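Iron transport multicopper oxidase FET3 (Saccharomyces cerevisiae, PDB 1ZPU) oxidises Fe(2+) to Fe(3+) with molecular oxygen, using four bound copper ions, for high-affinity iron uptake through the permease FTR1, and also oxidises cuprous ions. Local coordinates at residues S87-Y91 / N495-V499; L137-Y143 / V193-V199; I205-E209 / D247-A251; L297-Y301 / T403-D407. All coordinates share one frame. Numbering follows the deposited sequence.

Contact 1 of 4, residues S87-Y91 / N495-V499; sequences STMLY and NHLEV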
loop_
_atom_site.group_PDB
_atom_site.type_symbol
_atom_site.label_atom_id
_atom_site.label_comp_id
_atom_site.label_asym_id
_atom_site.label_seq_id
_atom_site.Cartn_x
_atom_site.Cartn_y
_atom_site.Cartn_z
ATOM N N SER A 87 -8.110 -2.451 -24.153
ATOM C CA SER A 87 -7.033 -1.469 -24.255
ATOM C C SER A 87 -5.716 -1.931 -23.624
ATOM O O SER A 87 -5.689 -2.826 -22.778
ATOM C CB SER A 87 -7.477 -0.120 -23.688
ATOM O OG SER A 87 -8.479 0.470 -24.514
ATOM N N THR A 88 -4.625 -1.317 -24.071
ATOM C CA THR A 88 -3.280 -1.657 -23.628
ATOM C C THR A 88 -2.568 -0.395 -23.169
ATOM O O THR A 88 -2.344 0.512 -23.963
ATOM C CB THR A 88 -2.436 -2.266 -24.784
ATOM O OG1 THR A 88 -3.078 -3.435 -25.307
ATOM C CG2 THR A 88 -1.023 -2.624 -24.307
ATOM N N MET A 89 -2.196 -0.339 -21.897
ATOM C CA MET A 89 -1.379 0.764 -21.419
ATOM C C MET A 89 0.084 0.338 -21.270
ATOM O O MET A 89 0.378 -0.764 -20.802
ATOM C CB MET A 89 -1.961 1.363 -20.134
ATOM C CG MET A 89 -0.988 2.217 -19.318
ATOM S SD MET A 89 -1.682 3.618 -18.407
ATOM C CE MET A 89 -3.302 3.041 -17.970
ATOM N N LEU A 90 0.989 1.205 -21.713
ATOM C CA LEU A 90 2.408 0.971 -21.553
ATOM C C LEU A 90 2.923 1.737 -20.350
ATOM O O LEU A 90 2.844 2.962 -20.303
ATOM C CB LEU A 90 3.174 1.351 -22.819
ATOM C CG LEU A 90 4.705 1.344 -22.739
ATOM C CD1 LEU A 90 5.283 -0.039 -22.393
ATOM C CD2 LEU A 90 5.280 1.861 -24.029
ATOM N N TYR A 91 3.427 0.995 -19.372
ATOM C CA TYR A 91 4.094 1.570 -18.214
ATOM C C TYR A 91 5.594 1.558 -18.496
ATOM O O TYR A 91 6.201 0.498 -18.595
ATOM C CB TYR A 91 3.739 0.778 -16.941
ATOM C CG TYR A 91 2.300 0.969 -16.485
ATOM C CD1 TYR A 91 1.308 0.052 -16.825
ATOM C CD2 TYR A 91 1.931 2.078 -15.725
ATOM C CE1 TYR A 91 -0.026 0.231 -16.416
ATOM C CE2 TYR A 91 0.606 2.268 -15.304
ATOM C CZ TYR A 91 -0.370 1.343 -15.655
ATOM O OH TYR A 91 -1.678 1.539 -15.237
ATOM N N ASN A 495 0.426 6.610 -26.287
ATOM C CA ASN A 495 -0.242 5.456 -25.703
ATOM C C ASN A 495 -1.248 5.804 -24.603
ATOM O O ASN A 495 -2.382 5.309 -24.633
ATOM C CB ASN A 495 0.760 4.430 -25.186
ATOM C CG ASN A 495 0.076 3.255 -24.526
ATOM O OD1 ASN A 495 0.350 2.924 -23.366
ATOM N ND2 ASN A 495 -0.858 2.641 -25.249
ATOM N N HIS A 496 -0.831 6.644 -23.646
ATOM C CA HIS A 496 -1.691 7.065 -22.527
ATOM C C HIS A 496 -2.942 7.821 -22.997
ATOM O O HIS A 496 -4.051 7.542 -22.529
ATOM C CB HIS A 496 -0.920 7.927 -21.521
ATOM C CG HIS A 496 0.074 7.174 -20.698
ATOM N ND1 HIS A 496 -0.207 5.964 -20.103
ATOM C CD2 HIS A 496 1.346 7.476 -20.346
ATOM C CE1 HIS A 496 0.852 5.542 -19.435
ATOM N NE2 HIS A 496 1.806 6.443 -19.561
ATOM N N LEU A 497 -2.757 8.777 -23.908
ATOM C CA LEU A 497 -3.869 9.495 -24.517
ATOM C C LEU A 497 -4.805 8.507 -25.224
ATOM O O LEU A 497 -6.029 8.629 -25.148
ATOM C CB LEU A 497 -3.344 10.567 -25.492
ATOM C CG LEU A 497 -3.009 12.019 -25.075
ATOM C CD1 LEU A 497 -2.858 12.249 -23.566
ATOM C CD2 LEU A 497 -1.770 12.523 -25.824
ATOM N N GLU A 498 -4.210 7.522 -25.890
ATOM C CA GLU A 498 -4.945 6.455 -26.560
ATOM C C GLU A 498 -5.830 5.664 -25.576
ATOM O O GLU A 498 -6.978 5.346 -25.907
ATOM C CB GLU A 498 -3.951 5.551 -27.298
ATOM C CG GLU A 498 -4.453 4.167 -27.690
ATOM C CD GLU A 498 -5.204 4.153 -29.008
ATOM O OE1 GLU A 498 -5.113 5.136 -29.793
ATOM O OE2 GLU A 498 -5.881 3.131 -29.255
ATOM N N VAL A 499 -5.289 5.363 -24.388
ATOM C CA VAL A 499 -6.032 4.711 -23.298
ATOM C C VAL A 499 -7.259 5.530 -22.916
ATOM O O VAL A 499 -8.357 4.985 -22.783
ATOM C CB VAL A 499 -5.158 4.528 -22.006
ATOM C CG1 VAL A 499 -5.969 3.917 -20.864
ATOM C CG2 VAL A 499 -3.951 3.671 -22.271
#
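An edge strand of a beta sheet exposes backbone groups that need partners, and here a side chain from a helix near the C-terminus supplies them. Two hydrogen bonds join the segments, both made by the carboxamide of N495: its ND2 donates to T88 O at 2.9 Å, and its OD1 accepts from L90 N at a very short 2.5 Å. One side chain thus satisfies a carbonyl and an amide of strand 88-94 on the edge away from strand 43-49, to which M89 and Y91 are hydrogen-bonded through L48 and I46. The M89 side chain adds a sulfur and an apolar contact: M89 SD approaches H496 ND1 to 3.2 Å, a Met-aromatic contact at the edge of the imidazole, while M89 CB lies 3.7 Å from V499 CG2. The strand and helix axes come within 7.8 Å at 146°; N495 and V499, one helical turn apart, both point their CA-to-CB bonds toward the strand. The disulfide C81-C500 ties this helix covalently to the first cupredoxin domain. A carboxamide, offering the same donor and acceptor as a peptide group, lets the helix finish the sheet edge as a neighbouring strand would.

Contact 2 of 4, residues L137-Y143 / V193-V199; sequences LSLSEWY and VNVGGFV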
loop_
_atom_site.group_PDB
_atom_site.type_symbol
_atom_site.label_atom_id
_atom_site.label_comp_id
_atom_site.label_asym_id
_atom_site.label_seq_id
_atom_site.Cartn_x
_atom_site.Cartn_y
_atom_site.Cartn_z
ATOM N N LEU A 137 8.591 -14.031 1.105
ATOM C CA LEU A 137 7.328 -14.629 1.439
ATOM C C LEU A 137 6.283 -13.545 1.284
ATOM O O LEU A 137 6.441 -12.452 1.844
ATOM C CB LEU A 137 7.325 -15.131 2.868
ATOM C CG LEU A 137 8.350 -16.159 3.320
ATOM C CD1 LEU A 137 8.101 -16.427 4.779
ATOM C CD2 LEU A 137 8.247 -17.444 2.531
ATOM N N SER A 138 5.231 -13.832 0.517
ATOM C CA SER A 138 4.127 -12.906 0.347
ATOM C C SER A 138 2.977 -13.324 1.241
ATOM O O SER A 138 2.218 -14.233 0.890
ATOM C CB SER A 138 3.645 -12.918 -1.104
ATOM O OG SER A 138 4.659 -12.516 -2.010
ATOM N N LEU A 139 2.847 -12.671 2.391
ATOM C CA LEU A 139 1.724 -12.904 3.284
ATOM C C LEU A 139 0.492 -12.153 2.771
ATOM O O LEU A 139 0.597 -11.033 2.234
ATOM C CB LEU A 139 2.052 -12.435 4.700
ATOM C CG LEU A 139 3.455 -12.646 5.279
ATOM C CD1 LEU A 139 3.591 -11.988 6.665
ATOM C CD2 LEU A 139 3.761 -14.106 5.369
ATOM N N SER A 140 -0.676 -12.769 2.949
ATOM C CA SER A 140 -1.942 -12.153 2.557
ATOM C C SER A 140 -3.099 -12.816 3.274
ATOM O O SER A 140 -2.911 -13.872 3.845
ATOM C CB SER A 140 -2.137 -12.266 1.043
ATOM O OG SER A 140 -3.370 -11.695 0.669
ATOM N N GLU A 141 -4.279 -12.197 3.267
ATOM C CA GLU A 141 -5.507 -12.922 3.629
ATOM C C GLU A 141 -6.196 -13.356 2.339
ATOM O O GLU A 141 -5.865 -12.849 1.265
ATOM C CB GLU A 141 -6.449 -12.086 4.500
ATOM C CG GLU A 141 -7.246 -11.004 3.748
ATOM C CD GLU A 141 -6.395 -9.807 3.347
ATOM O OE1 GLU A 141 -6.124 -8.950 4.235
ATOM O OE2 GLU A 141 -5.995 -9.741 2.146
ATOM N N TRP A 142 -7.145 -14.283 2.445
ATOM C CA TRP A 142 -7.851 -14.778 1.273
ATOM C C TRP A 142 -9.385 -14.835 1.489
ATOM O O TRP A 142 -9.867 -15.292 2.540
ATOM C CB TRP A 142 -7.279 -16.142 0.883
ATOM C CG TRP A 142 -7.780 -16.634 -0.410
ATOM C CD1 TRP A 142 -8.568 -17.723 -0.625
ATOM C CD2 TRP A 142 -7.542 -16.054 -1.682
ATOM N NE1 TRP A 142 -8.839 -17.865 -1.963
ATOM C CE2 TRP A 142 -8.226 -16.845 -2.638
ATOM C CE3 TRP A 142 -6.831 -14.932 -2.117
ATOM C CZ2 TRP A 142 -8.210 -16.558 -3.989
ATOM C CZ3 TRP A 142 -6.822 -14.648 -3.483
ATOM C CH2 TRP A 142 -7.507 -15.462 -4.393
ATOM N N TYR A 143 -10.131 -14.348 0.500
ATOM C CA TYR A 143 -11.600 -14.380 0.507
ATOM C C TYR A 143 -12.083 -15.443 -0.442
ATOM O O TYR A 143 -11.405 -15.767 -1.411
ATOM C CB TYR A 143 -12.190 -13.025 0.086
ATOM C CG TYR A 143 -12.065 -11.932 1.131
ATOM C CD1 TYR A 143 -10.891 -11.213 1.271
ATOM C CD2 TYR A 143 -13.120 -11.627 1.979
ATOM C CE1 TYR A 143 -10.759 -10.217 2.222
ATOM C CE2 TYR A 143 -13.003 -10.623 2.942
ATOM C CZ TYR A 143 -11.811 -9.927 3.052
ATOM O OH TYR A 143 -11.663 -8.928 3.984
ATOM N N VAL A 193 6.718 -9.684 2.797
ATOM C CA VAL A 193 5.842 -8.647 2.256
ATOM C C VAL A 193 4.400 -8.960 2.580
ATOM O O VAL A 193 3.924 -10.066 2.288
ATOM C CB VAL A 193 5.965 -8.542 0.716
ATOM C CG1 VAL A 193 5.140 -7.381 0.198
ATOM C CG2 VAL A 193 7.424 -8.393 0.275
ATOM N N ASN A 194 3.688 -8.006 3.172
ATOM C CA ASN A 194 2.245 -8.186 3.294
ATOM C C ASN A 194 1.466 -7.621 2.087
ATOM O O ASN A 194 1.190 -6.421 2.017
ATOM C CB ASN A 194 1.717 -7.655 4.618
ATOM C CG ASN A 194 0.274 -7.989 4.804
ATOM O OD1 ASN A 194 -0.403 -8.374 3.833
ATOM N ND2 ASN A 194 -0.224 -7.858 6.027
ATOM N N VAL A 195 1.139 -8.493 1.134
ATOM C CA VAL A 195 0.435 -8.083 -0.088
ATOM C C VAL A 195 -1.081 -8.230 0.073
ATOM O O VAL A 195 -1.808 -8.402 -0.898
ATOM C CB VAL A 195 0.917 -8.912 -1.276
ATOM C CG1 VAL A 195 2.380 -8.553 -1.623
ATOM C CG2 VAL A 195 0.805 -10.379 -0.938
ATOM N N GLY A 196 -1.552 -8.189 1.314
ATOM C CA GLY A 196 -2.967 -8.358 1.601
ATOM C C GLY A 196 -3.742 -7.084 1.323
ATOM O O GLY A 196 -3.163 -6.024 1.045
ATOM N N GLY A 197 -5.066 -7.193 1.387
ATOM C CA GLY A 197 -5.932 -6.062 1.103
ATOM C C GLY A 197 -6.540 -5.473 2.364
ATOM O O GLY A 197 -7.121 -4.390 2.343
ATOM N N PHE A 198 -6.410 -6.176 3.471
ATOM C CA PHE A 198 -7.130 -5.780 4.667
ATOM C C PHE A 198 -6.272 -5.934 5.916
ATOM O O PHE A 198 -5.796 -4.970 6.478
ATOM C CB PHE A 198 -8.441 -6.597 4.767
ATOM C CG PHE A 198 -9.274 -6.326 5.993
ATOM C CD1 PHE A 198 -9.158 -5.142 6.715
ATOM C CD2 PHE A 198 -10.232 -7.251 6.392
ATOM C CE1 PHE A 198 -9.970 -4.898 7.838
ATOM C CE2 PHE A 198 -11.045 -7.013 7.526
ATOM C CZ PHE A 198 -10.906 -5.841 8.237
ATOM N N VAL A 199 -6.048 -7.172 6.306
ATOM C CA VAL A 199 -5.681 -7.510 7.667
ATOM C C VAL A 199 -4.161 -7.453 7.983
ATOM O O VAL A 199 -3.336 -7.988 7.251
ATOM C CB VAL A 199 -6.321 -8.887 7.936
ATOM C CG1 VAL A 199 -5.392 -9.842 8.657
ATOM C CG2 VAL A 199 -7.642 -8.717 8.628
#
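Parallel strand pairing in the second cupredoxin domain of a multicopper oxidase gives way here to a loop held by a carboxylate. The paired portion is regular: V193 N donates to L137 O (2.9 Å), L139 N to V193 O (2.8 Å) and V195 N to L139 O (2.8 Å), with S138 opposite V193 and L139 opposite N194. Beyond this point strand 187-194 ends, and N194 forms an Asx turn in which its OD1 accepts from G196 N at 2.8 Å. G196 suits this turn, since a beta-carbon there would clash with N194 OD1 and sit tightly against E141 OE2. The N194 ND2 group has a weak bond to V199 O and another partner in I230 O.

E141 then takes over the role of the strand backbone. Its carboxylate accepts three amide protons from the departing loop, so that G197, F198 and V199 have their NH groups satisfied although regular strand pairing has ended. S140 OG, bonded to E141 O, also receives K117 NZ. The loop lies close to copper ligands: the F198 side chain is about 5 Å from that of H468 at the type 1 site, and F198 and Y143 both pack edge-to-face with W467. E141 divides its work, its OE2 taking G197 N at 2.8 Å while its OE1 takes both F198 N at 2.9 Å and V199 N at 2.7 Å.

Contact 3 of 4, residues I205-E209 / D247-A251; sequences IEDHE and DKNFA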
loop_
_atom_site.group_PDB
_atom_site.type_symbol
_atom_site.label_atom_id
_atom_site.label_comp_id
_atom_site.label_asym_id
_atom_site.label_seq_id
_atom_site.Cartn_x
_atom_site.Cartn_y
_atom_site.Cartn_z
ATOM N N ILE A 205 9.037 -17.080 13.416
ATOM C CA ILE A 205 9.584 -18.392 13.120
ATOM C C ILE A 205 9.975 -19.042 14.445
ATOM O O ILE A 205 10.783 -18.495 15.188
ATOM C CB ILE A 205 10.816 -18.272 12.200
ATOM C CG1 ILE A 205 10.452 -17.504 10.930
ATOM C CG2 ILE A 205 11.377 -19.631 11.855
ATOM C CD1 ILE A 205 11.647 -17.105 10.088
ATOM N N GLU A 206 9.386 -20.200 14.737
ATOM C CA GLU A 206 9.707 -20.967 15.933
ATOM C C GLU A 206 11.211 -21.110 16.096
ATOM O O GLU A 206 11.900 -21.514 15.152
ATOM C CB GLU A 206 9.048 -22.342 15.867
ATOM C CG GLU A 206 9.344 -23.233 17.038
ATOM C CD GLU A 206 8.851 -24.654 16.840
ATOM O OE1 GLU A 206 9.153 -25.504 17.708
ATOM O OE2 GLU A 206 8.181 -24.934 15.824
ATOM N N ASP A 207 11.699 -20.735 17.287
ATOM C CA ASP A 207 13.113 -20.852 17.684
ATOM C C ASP A 207 14.142 -20.194 16.768
ATOM O O ASP A 207 15.311 -20.574 16.791
ATOM C CB ASP A 207 13.495 -22.316 17.894
ATOM C CG ASP A 207 12.993 -22.848 19.198
ATOM O OD1 ASP A 207 12.109 -23.750 19.190
ATOM O OD2 ASP A 207 13.473 -22.337 20.234
ATOM N N HIS A 208 13.719 -19.222 15.964
ATOM C CA HIS A 208 14.647 -18.477 15.124
ATOM C C HIS A 208 14.434 -16.986 15.298
ATOM O O HIS A 208 13.338 -16.477 15.092
ATOM C CB HIS A 208 14.457 -18.812 13.643
ATOM C CG HIS A 208 14.933 -20.175 13.243
ATOM N ND1 HIS A 208 14.306 -21.334 13.643
ATOM C CD2 HIS A 208 15.940 -20.556 12.424
ATOM C CE1 HIS A 208 14.928 -22.373 13.116
ATOM N NE2 HIS A 208 15.927 -21.927 12.378
ATOM N N GLU A 209 15.492 -16.276 15.655
ATOM C CA GLU A 209 15.443 -14.822 15.701
ATOM C C GLU A 209 15.489 -14.238 14.298
ATOM O O GLU A 209 15.963 -14.885 13.360
ATOM C CB GLU A 209 16.603 -14.278 16.535
ATOM C CG GLU A 209 16.263 -14.166 18.008
ATOM C CD GLU A 209 17.467 -13.914 18.894
ATOM O OE1 GLU A 209 18.582 -13.694 18.362
ATOM O OE2 GLU A 209 17.286 -13.936 20.132
ATOM N N ASP A 247 18.191 -32.063 12.351
ATOM C CA ASP A 247 17.404 -33.060 13.057
ATOM C C ASP A 247 15.910 -32.714 13.190
ATOM O O ASP A 247 15.070 -33.607 13.138
ATOM C CB ASP A 247 18.054 -33.425 14.403
ATOM C CG ASP A 247 17.678 -32.469 15.523
ATOM O OD1 ASP A 247 17.812 -31.234 15.349
ATOM O OD2 ASP A 247 17.249 -32.965 16.587
ATOM N N LYS A 248 15.588 -31.431 13.332
ATOM C CA LYS A 248 14.216 -31.000 13.613
ATOM C C LYS A 248 13.674 -30.004 12.588
ATOM O O LYS A 248 14.429 -29.254 11.981
ATOM C CB LYS A 248 14.148 -30.376 15.004
ATOM C CG LYS A 248 12.740 -30.208 15.523
ATOM C CD LYS A 248 12.658 -29.066 16.518
ATOM C CE LYS A 248 11.278 -28.989 17.156
ATOM N NZ LYS A 248 11.122 -30.079 18.167
ATOM N N ASN A 249 12.359 -29.999 12.400
ATOM C CA ASN A 249 11.710 -28.953 11.596
ATOM C C ASN A 249 10.975 -27.920 12.452
ATOM O O ASN A 249 10.524 -28.201 13.561
ATOM C CB ASN A 249 10.763 -29.534 10.536
ATOM C CG ASN A 249 11.471 -30.422 9.529
ATOM O OD1 ASN A 249 12.516 -30.073 8.994
ATOM N ND2 ASN A 249 10.896 -31.587 9.272
ATOM N N PHE A 250 10.848 -26.716 11.917
ATOM C CA PHE A 250 10.332 -25.590 12.682
ATOM C C PHE A 250 9.148 -24.918 12.006
ATOM O O PHE A 250 9.040 -24.900 10.784
ATOM C CB PHE A 250 11.440 -24.576 12.893
ATOM C CG PHE A 250 12.581 -25.093 13.695
ATOM C CD1 PHE A 250 13.623 -25.785 13.086
ATOM C CD2 PHE A 250 12.629 -24.882 15.071
ATOM C CE1 PHE A 250 14.682 -26.252 13.827
ATOM C CE2 PHE A 250 13.690 -25.345 15.813
ATOM C CZ PHE A 250 14.717 -26.029 15.186
ATOM N N ALA A 251 8.265 -24.361 12.818
ATOM C CA ALA A 251 7.044 -23.751 12.318
ATOM C C ALA A 251 7.271 -22.300 11.893
ATOM O O ALA A 251 7.859 -21.514 12.647
ATOM C CB ALA A 251 5.982 -23.819 13.379
#
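A type II beta turn from I205 to H208 is tied to the neighbouring strand by both the backbone and the side chain of one residue. It starts at the end of strand 201-205, where I205 CA makes a CA-H...O contact of 3.6 Å with A251 O and I205 O accepts the turn-closing bond from H208 N. E206 follows and does most of the polar work: its backbone N donates to A251 O at 2.9 Å, while its extended side chain reaches round so that OE2 accepts from A251 N at 3.1 Å. D207, with the positive phi that the third position of a type II turn requires, lays its CB 3.7 Å from F250 CE2. H208 turns back over the beta turn, its ND1 donating to E206 O at 2.8 Å and its NE2 bonded to the hydroxyl of Y278. The imidazole edge meets the face of F250 in a T-shaped stack, with centroids 4.8 Å apart and planes at 82°. The contact lies at an end of the second cupredoxin domain: the turn leaves strand 201-205, the antiparallel neighbour of strand 250-256, and crosses to strand 210-215 of the other sheet, while strand 271-277 pairs with 250-256 on its other side.

Contact 4 of 4, residues L297-Y301 / T403-D407; sequences LDDFY and TIQRD. With NAG (2-acetamido-2-deoxy-beta-D-glucopyranose), chain I; NAG (2-acetamido-2-deoxy-beta-D-glucopyranose), chain B.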
loop_
_atom_site.group_PDB
_atom_site.type_symbol
_atom_site.label_atom_id
_atom_site.label_comp_id
_atom_site.label_asym_id
_atom_site.label_seq_id
_atom_site.Cartn_x
_atom_site.Cartn_y
_atom_site.Cartn_z
ATOM N N LEU A 297 8.347 -6.082 17.247
ATOM C CA LEU A 297 9.133 -4.883 16.973
ATOM C C LEU A 297 8.278 -3.658 16.627
ATOM O O LEU A 297 7.434 -3.712 15.749
ATOM C CB LEU A 297 10.093 -5.157 15.817
ATOM C CG LEU A 297 10.914 -3.991 15.276
ATOM C CD1 LEU A 297 12.048 -3.676 16.246
ATOM C CD2 LEU A 297 11.435 -4.370 13.908
ATOM N N ASP A 298 8.512 -2.553 17.332
ATOM C CA ASP A 298 7.905 -1.270 16.967
ATOM C C ASP A 298 8.828 -0.575 15.971
ATOM O O ASP A 298 9.890 -0.056 16.339
ATOM C CB ASP A 298 7.639 -0.381 18.197
ATOM C CG ASP A 298 6.841 0.876 17.853
ATOM O OD1 ASP A 298 6.727 1.208 16.648
ATOM O OD2 ASP A 298 6.333 1.544 18.784
ATOM N N ASP A 299 8.412 -0.580 14.710
ATOM C CA ASP A 299 9.209 -0.058 13.613
ATOM C C ASP A 299 9.552 1.418 13.763
ATOM O O ASP A 299 10.448 1.907 13.083
ATOM C CB ASP A 299 8.518 -0.315 12.280
ATOM C CG ASP A 299 7.100 0.242 12.234
ATOM O OD1 ASP A 299 6.363 0.091 13.236
ATOM O OD2 ASP A 299 6.706 0.820 11.196
ATOM N N PHE A 300 8.862 2.121 14.661
ATOM C CA PHE A 300 9.151 3.535 14.936
ATOM C C PHE A 300 10.611 3.750 15.379
ATOM O O PHE A 300 11.206 4.797 15.096
ATOM C CB PHE A 300 8.166 4.087 15.980
ATOM C CG PHE A 300 8.402 5.530 16.353
ATOM C CD1 PHE A 300 7.696 6.549 15.723
ATOM C CD2 PHE A 300 9.323 5.873 17.348
ATOM C CE1 PHE A 300 7.914 7.898 16.064
ATOM C CE2 PHE A 300 9.551 7.202 17.678
ATOM C CZ PHE A 300 8.841 8.218 17.034
ATOM N N TYR A 301 11.191 2.761 16.058
ATOM C CA TYR A 301 12.539 2.894 16.608
ATOM C C TYR A 301 13.641 2.350 15.693
ATOM O O TYR A 301 14.824 2.378 16.055
ATOM C CB TYR A 301 12.603 2.248 17.994
ATOM C CG TYR A 301 11.742 2.953 19.022
ATOM C CD1 TYR A 301 10.482 2.455 19.369
ATOM C CD2 TYR A 301 12.182 4.118 19.646
ATOM C CE1 TYR A 301 9.687 3.098 20.310
ATOM C CE2 TYR A 301 11.398 4.768 20.582
ATOM C CZ TYR A 301 10.153 4.253 20.908
ATOM O OH TYR A 301 9.378 4.902 21.842
ATOM N N THR A 403 8.946 9.369 10.012
ATOM C CA THR A 403 7.963 9.162 11.065
ATOM C C THR A 403 8.476 9.800 12.333
ATOM O O THR A 403 9.395 9.276 12.969
ATOM C CB THR A 403 7.746 7.669 11.340
ATOM O OG1 THR A 403 7.419 6.992 10.118
ATOM C CG2 THR A 403 6.614 7.476 12.325
ATOM N N ILE A 404 7.890 10.927 12.712
ATOM C CA ILE A 404 8.398 11.679 13.867
ATOM C C ILE A 404 7.558 11.515 15.145
ATOM O O ILE A 404 8.066 11.708 16.255
ATOM C CB ILE A 404 8.636 13.165 13.536
ATOM C CG1 ILE A 404 7.315 13.884 13.302
ATOM C CG2 ILE A 404 9.535 13.299 12.313
ATOM C CD1 ILE A 404 7.430 15.358 13.451
ATOM N N GLN A 405 6.279 11.173 14.985
ATOM C CA GLN A 405 5.432 10.733 16.108
ATOM C C GLN A 405 4.393 9.719 15.657
ATOM O O GLN A 405 3.793 9.862 14.593
ATOM C CB GLN A 405 4.729 11.903 16.818
ATOM C CG GLN A 405 3.690 11.435 17.853
ATOM C CD GLN A 405 3.279 12.499 18.860
ATOM O OE1 GLN A 405 4.118 13.085 19.556
ATOM N NE2 GLN A 405 1.975 12.727 18.967
ATOM N N ARG A 406 4.201 8.690 16.476
ATOM C CA ARG A 406 3.123 7.741 16.294
ATOM C C ARG A 406 2.645 7.277 17.666
ATOM O O ARG A 406 3.195 6.334 18.244
ATOM C CB ARG A 406 3.582 6.551 15.464
ATOM C CG ARG A 406 2.459 5.562 15.230
ATOM C CD ARG A 406 2.915 4.175 15.548
ATOM N NE ARG A 406 3.001 3.421 14.323
ATOM C CZ ARG A 406 3.923 2.511 14.052
ATOM N NH1 ARG A 406 4.874 2.233 14.937
ATOM N NH2 ARG A 406 3.884 1.882 12.868
ATOM N N ASP A 407 1.610 7.937 18.173
ATOM C CA ASP A 407 1.183 7.778 19.564
ATOM C C ASP A 407 0.660 6.358 19.873
ATOM O O ASP A 407 0.384 5.576 18.955
ATOM C CB ASP A 407 0.157 8.874 19.910
ATOM C CG ASP A 407 0.163 9.262 21.387
ATOM O OD1 ASP A 407 0.881 8.640 22.198
ATOM O OD2 ASP A 407 -0.574 10.207 21.744
HETATM C C1 NAG I . 15.690 -1.971 18.140
HETATM C C2 NAG I . 16.336 -0.593 18.053
HETATM C C3 NAG I . 16.249 0.179 19.386
HETATM C C4 NAG I . 15.013 -0.058 20.269
HETATM C C5 NAG I . 14.267 -1.362 19.935
HETATM C C6 NAG I . 12.774 -1.260 20.229
HETATM C C7 NAG I . 18.221 -0.505 16.393
HETATM C C8 NAG I . 17.298 -0.233 15.225
HETATM N N2 NAG I . 17.720 -0.743 17.619
HETATM O O3 NAG I . 16.308 1.566 19.137
HETATM O O4 NAG I . 15.497 -0.039 21.611
HETATM O O5 NAG I . 14.373 -1.704 18.566
HETATM O O6 NAG I . 12.051 -2.166 19.420
HETATM O O7 NAG I . 19.436 -0.504 16.202
HETATM C C1 NAG B . 14.632 0.439 22.696
HETATM C C2 NAG B . 15.294 1.556 23.547
HETATM C C3 NAG B . 14.583 2.926 23.397
HETATM C C4 NAG B . 13.050 2.848 23.488
HETATM C C5 NAG B . 12.597 1.387 23.413
HETATM C C6 NAG B . 11.087 1.196 23.260
HETATM C C7 NAG B . 16.437 0.766 25.675
HETATM C C8 NAG B . 16.262 -0.550 26.458
HETATM N N2 NAG B . 15.363 1.189 24.976
HETATM O O3 NAG B . 14.924 3.533 22.166
HETATM O O4 NAG B . 12.608 3.462 24.679
HETATM O O5 NAG B . 13.297 0.785 22.337
HETATM O O6 NAG B . 10.763 -0.152 23.547
HETATM O O7 NAG B . 17.523 1.388 25.727
#
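Two successive acidic residues converge on one guanidinium, an unusual concentration of charge for a buried contact. D298 OD1 forms a salt bridge with R406 NH1 at 2.7 Å, and D299 OD1 receives both R406 NH1 and R406 NH2 at 3.1 Å each, all near the guanidinium plane. D298 OD1 is also the acceptor of an Asx turn, bound by F300 N at 3.1 Å, so the same oxygen shapes the 3-10 turn 299-301 and binds the arginine. The network extends further: D298 OD2 pairs with R442, D299 OD2 with R436, and R406 makes a cation-pi contact with Y440. Beside the charges lies the apolar part, where F300 points toward strand 401-406. Its CD1 lies 3.7 Å from T403 CG2 and its CE1 3.8 Å from Q405 CA, over the classic beta bulge in which I404 and Q405 both face V448. Away from the strand, Y301 meets the glycan on N223, with C6 of one sugar (chain B) over a ring face. The chemistry implies that the segment linking the second and third cupredoxin domains is held both by the charge network and by F300 packed on strand 401-406, with R406 countered by two carboxylates that each have a second arginine partner.

The four contacts differ in depth, but side-chain-to-backbone bonds recur in contacts 1, 2 and 3, whereas charge pairing marks contact 4. Contact 2, buried and nearest the chain's centre, relies on backbone pairing and a carboxylate; contact 4, also buried, depends on salt bridges and an aromatic side chain. Contacts 1 and 3 are partly buried and lie on opposite sides of the centre; in contact 1 one carboxamide bonds two backbone groups of a strand, while in contact 3 E206 uses its backbone and its carboxylate on A251. Contacts 2 and 3 share the second cupredoxin domain, whereas contact 1 joins the first domain to the C-terminal helix and contact 4 the interdomain linker to the third.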